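Local coordinates for protein CRISPR system Cmr subunit Cmr1-1 (Pyrococcus furiosus, PDB 4W8Z) that binds RNA and, together with Cmr6, caps the type III-B Cmr ribonucleoprotein complex, a CRISPR-based defence against mobile genetic elements, at residues K99-G102 against Y103-F106; L144-W147 against A148-L152. All coordinates share one frame; numbering follows the deposited sequence.

Contact 1: K99-G102 against Y103-F106; sequences KNVG and YIWF
V101 lays its CG1 methyl over the indole of W105 in the short linker between helix 95-99 and helix 106-113, where a Schellman motif ends the first helix and W105 takes the N-cap position of the second. The methyl stands 3.6 Å from the centroid of the six-membered ring, 21° off the ring normal, which makes this a CH-pi contact over the face. The two side chains run side by side in the same direction, and the methyl sits over the CD2-CE3 side of the six-membered ring, offset toward the rim, with V101 CG1 3.4 Å from W105 CD2. The same methyl also meets I104, whose CD1 approaches to 3.5 Å of V101 CG1, so one branch of the valine is shared by an aromatic face and an aliphatic end. I104 reaches it because CG1 is set between its backbone N and carbonyl carbon (chi1 58°), which folds the chain back along V101.

A backbone bond draws the two residues together: W105 N donates to V101 O at 3.1 Å, with an N-H...O angle of 150°. W105 is the third residue of a type I beta turn from Y103 to F106, closed by a weak bond from F106 N to Y103 O.

Helix 237-264 packs against the linker, where N245 OD1 accepts from the backbone N of both Y103 and I104, and W238 packs on V101. On the five-membered ring of the indole, W105 NE1 donates to the carbonyl O of R161.

Contact 2: L144-W147 against A148-L152; sequences LSLW and ALVSL
S151 places its hydroxyl directly over the indole of W147, one helical turn earlier. Its OG lies 3.2 Å above the ring plane, over the centre of the six-membered ring, and the CB lies over the same six-membered ring, 3.8 Å from its centroid and only 15° off the normal, a CH-pi contact. Two torsions produce the overlap. The indole of W147 extends with CG anti to its backbone N (chi1 -177°), while the serine turns OG beside its own backbone N and opposite its carbonyl carbon (chi1 -64°).

That serine conformation also bends the hydroxyl back onto the main chain, where S151 OG donates to W147 O at 2.9 Å. The same carbonyl accepts the backbone N of S151, and the two donors arrive from opposite faces of its plane, so a single oxygen is gripped twice and the buried hydroxyl has its acceptor within the helix.

These residues belong to helix 136-152, whose regular i to i+4 bonds run through the whole segment, among them L149 N to S145 O at 2.9 Å.

Away from the tryptophan, L146 and V150 lie alongside each other and point the same way, with L146 CD1 4.1 Å from V150 CG2. L149 approaches the same leucine methyl with its CD2. S145 turns its hydroxyl back one turn to L141 O. Two neighbouring helices pack on the segment: helix 188-206 touches W147 through S194, L195 and V198, whereas helix 38-54 meets A148 through W45 and L149 through A41.

Overall arrangement
Contact 1 closes before contact 2 opens along the chain, and both fall within the range of the RAMP superfamily. Their centres are 26 Å apart and their nearest atoms about 14 Å, so the two do not touch. Contact 2 is fully buried, its centre 9 Å from that of the chain, whereas contact 1 lies farther out, at 18 Å, and is partly buried. Between them the chain passes through helix 106-113 and strand 126-133, a member of the four-stranded antiparallel sheet, before entering helix 136-152. Contact 1 joins this part of the chain to helix 237-264, while contact 2 packs against helices 38-54 and 188-206.

Contact 1: K99-G102 against Y103-F106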
loop_
_atom_site.group_PDB
_atom_site.type_symbol
_atom_site.label_atom_id
_atom_site.label_comp_id
_atom_site.label_asym_id
_atom_site.label_seq_id
_atom_site.Cartn_x
_atom_site.Cartn_y
_atom_site.Cartn_z
ATOM N N LYS A 99 20.132 -3.027 10.540
ATOM C CA LYS A 99 18.793 -3.598 10.651
ATOM C C LYS A 99 18.455 -4.567 9.516
ATOM O O LYS A 99 17.354 -5.118 9.484
ATOM C CB LYS A 99 17.746 -2.484 10.699
ATOM C CG LYS A 99 17.935 -1.476 11.822
ATOM C CD LYS A 99 17.584 -2.072 13.176
ATOM C CE LYS A 99 17.727 -1.031 14.278
ATOM N NZ LYS A 99 17.562 -1.616 15.635
ATOM N N ASN A 100 19.400 -4.764 8.597
ATOM C CA ASN A 100 19.226 -5.679 7.469
ATOM C C ASN A 100 18.030 -5.259 6.601
ATOM O O ASN A 100 17.043 -5.986 6.463
ATOM C CB ASN A 100 19.066 -7.118 7.979
ATOM C CG ASN A 100 19.163 -8.149 6.875
ATOM O OD1 ASN A 100 19.518 -7.835 5.738
ATOM N ND2 ASN A 100 18.853 -9.398 7.209
ATOM N N VAL A 101 18.128 -4.059 6.034
ATOM C CA VAL A 101 17.059 -3.465 5.239
ATOM C C VAL A 101 17.634 -2.861 3.959
ATOM O O VAL A 101 16.960 -2.118 3.250
ATOM C CB VAL A 101 16.308 -2.362 6.030
ATOM C CG1 VAL A 101 14.891 -2.251 5.560
ATOM C CG2 VAL A 101 16.292 -2.671 7.502
ATOM N N GLY A 102 18.883 -3.200 3.665
ATOM C CA GLY A 102 19.637 -2.526 2.622
ATOM C C GLY A 102 19.243 -2.797 1.184
ATOM O O GLY A 102 19.631 -2.052 0.284
ATOM N N TYR A 103 18.483 -3.858 0.947
ATOM C CA TYR A 103 18.053 -4.154 -0.413
ATOM C C TYR A 103 16.656 -3.609 -0.698
ATOM O O TYR A 103 16.446 -2.970 -1.723
ATOM C CB TYR A 103 18.117 -5.656 -0.678
ATOM C CG TYR A 103 19.533 -6.169 -0.808
ATOM C CD1 TYR A 103 20.244 -6.010 -1.992
ATOM C CD2 TYR A 103 20.164 -6.801 0.258
ATOM C CE1 TYR A 103 21.541 -6.473 -2.114
ATOM C CE2 TYR A 103 21.463 -7.267 0.146
ATOM C CZ TYR A 103 22.147 -7.100 -1.043
ATOM O OH TYR A 103 23.440 -7.566 -1.155
ATOM N N ILE A 104 15.706 -3.839 0.199
ATOM C CA ILE A 104 14.360 -3.327 -0.025
ATOM C C ILE A 104 14.346 -1.799 0.011
ATOM O O ILE A 104 13.559 -1.173 -0.697
ATOM C CB ILE A 104 13.333 -3.881 0.997
ATOM C CG1 ILE A 104 13.732 -3.557 2.435
ATOM C CG2 ILE A 104 13.153 -5.384 0.828
ATOM C CD1 ILE A 104 12.690 -3.983 3.451
ATOM N N TRP A 105 15.218 -1.198 0.818
ATOM C CA TRP A 105 15.276 0.260 0.927
ATOM C C TRP A 105 16.556 0.835 0.333
ATOM O O TRP A 105 16.985 1.922 0.721
ATOM C CB TRP A 105 15.158 0.702 2.384
ATOM C CG TRP A 105 13.845 0.363 3.016
ATOM C CD1 TRP A 105 12.775 -0.230 2.415
ATOM C CD2 TRP A 105 13.462 0.595 4.377
ATOM N NE1 TRP A 105 11.752 -0.383 3.315
ATOM C CE2 TRP A 105 12.150 0.112 4.527
ATOM C CE3 TRP A 105 14.104 1.158 5.481
ATOM C CZ2 TRP A 105 11.464 0.183 5.740
ATOM C CZ3 TRP A 105 13.420 1.222 6.686
ATOM C CH2 TRP A 105 12.115 0.739 6.804
ATOM N N PHE A 106 17.155 0.097 -0.597
ATOM C CA PHE A 106 18.364 0.525 -1.295
ATOM C C PHE A 106 18.305 1.985 -1.741
ATOM O O PHE A 106 19.227 2.755 -1.484
ATOM C CB PHE A 106 18.608 -0.382 -2.506
ATOM C CG PHE A 106 19.750 0.055 -3.377
ATOM C CD1 PHE A 106 19.541 0.922 -4.437
ATOM C CD2 PHE A 106 21.032 -0.417 -3.151
ATOM C CE1 PHE A 106 20.590 1.326 -5.243
ATOM C CE2 PHE A 106 22.087 -0.019 -3.955
ATOM C CZ PHE A 106 21.863 0.854 -5.002
#

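Contact 2: L144-W147 against A148-L152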
loop_
_atom_site.group_PDB
_atom_site.type_symbol
_atom_site.label_atom_id
_atom_site.label_comp_id
_atom_site.label_asym_id
_atom_site.label_seq_id
_atom_site.Cartn_x
_atom_site.Cartn_y
_atom_site.Cartn_z
ATOM N N LEU A 144 -13.979 5.401 5.007
ATOM C CA LEU A 144 -13.693 4.071 4.484
ATOM C C LEU A 144 -12.367 4.066 3.738
ATOM O O LEU A 144 -11.562 3.148 3.891
ATOM C CB LEU A 144 -14.821 3.597 3.570
ATOM C CG LEU A 144 -16.035 3.013 4.294
ATOM C CD1 LEU A 144 -17.216 2.912 3.362
ATOM C CD2 LEU A 144 -15.702 1.649 4.875
ATOM N N SER A 145 -12.142 5.104 2.936
ATOM C CA SER A 145 -10.883 5.264 2.214
ATOM C C SER A 145 -9.695 5.284 3.161
ATOM O O SER A 145 -8.731 4.537 2.974
ATOM C CB SER A 145 -10.902 6.546 1.390
ATOM O OG SER A 145 -11.882 6.468 0.374
ATOM N N LEU A 146 -9.771 6.139 4.177
ATOM C CA LEU A 146 -8.707 6.254 5.168
ATOM C C LEU A 146 -8.513 4.949 5.930
ATOM O O LEU A 146 -7.378 4.551 6.201
ATOM C CB LEU A 146 -9.000 7.390 6.146
ATOM C CG LEU A 146 -8.018 7.549 7.308
ATOM C CD1 LEU A 146 -6.595 7.706 6.812
ATOM C CD2 LEU A 146 -8.413 8.739 8.137
ATOM N N TRP A 147 -9.619 4.297 6.279
ATOM C CA TRP A 147 -9.567 2.985 6.912
ATOM C C TRP A 147 -8.773 2.013 6.046
ATOM O O TRP A 147 -7.949 1.250 6.552
ATOM C CB TRP A 147 -10.973 2.433 7.158
ATOM C CG TRP A 147 -10.978 1.104 7.867
ATOM C CD1 TRP A 147 -11.154 0.890 9.208
ATOM C CD2 TRP A 147 -10.788 -0.191 7.278
ATOM N NE1 TRP A 147 -11.091 -0.457 9.487
ATOM C CE2 TRP A 147 -10.864 -1.141 8.322
ATOM C CE3 TRP A 147 -10.561 -0.639 5.970
ATOM C CZ2 TRP A 147 -10.719 -2.509 8.099
ATOM C CZ3 TRP A 147 -10.417 -2.001 5.751
ATOM C CH2 TRP A 147 -10.497 -2.919 6.812
ATOM N N ALA A 148 -9.035 2.046 4.740
ATOM C CA ALA A 148 -8.371 1.159 3.789
ATOM C C ALA A 148 -6.885 1.495 3.664
ATOM O O ALA A 148 -6.040 0.599 3.572
ATOM C CB ALA A 148 -9.050 1.232 2.428
ATOM N N LEU A 149 -6.575 2.786 3.665
ATOM C CA LEU A 149 -5.192 3.246 3.594
ATOM C C LEU A 149 -4.361 2.721 4.767
ATOM O O LEU A 149 -3.220 2.302 4.589
ATOM C CB LEU A 149 -5.144 4.776 3.561
ATOM C CG LEU A 149 -3.774 5.423 3.765
ATOM C CD1 LEU A 149 -2.778 4.872 2.760
ATOM C CD2 LEU A 149 -3.879 6.938 3.649
ATOM N N VAL A 150 -4.939 2.740 5.963
ATOM C CA VAL A 150 -4.232 2.270 7.147
ATOM C C VAL A 150 -4.174 0.744 7.196
ATOM O O VAL A 150 -3.166 0.162 7.595
ATOM C CB VAL A 150 -4.890 2.811 8.436
ATOM C CG1 VAL A 150 -4.179 2.276 9.673
ATOM C CG2 VAL A 150 -4.876 4.333 8.437
ATOM N N SER A 151 -5.254 0.099 6.767
ATOM C CA SER A 151 -5.365 -1.358 6.851
ATOM C C SER A 151 -4.566 -2.119 5.786
ATOM O O SER A 151 -4.017 -3.188 6.067
ATOM C CB SER A 151 -6.832 -1.770 6.765
ATOM O OG SER A 151 -7.554 -1.267 7.875
ATOM N N LEU A 152 -4.498 -1.576 4.571
ATOM C CA LEU A 152 -3.848 -2.285 3.466
ATOM C C LEU A 152 -2.775 -1.461 2.751
ATOM O O LEU A 152 -1.973 -2.001 1.986
ATOM C CB LEU A 152 -4.896 -2.733 2.448
ATOM C CG LEU A 152 -6.072 -3.562 2.967
ATOM C CD1 LEU A 152 -7.209 -3.504 1.974
ATOM C CD2 LEU A 152 -5.657 -4.999 3.225
#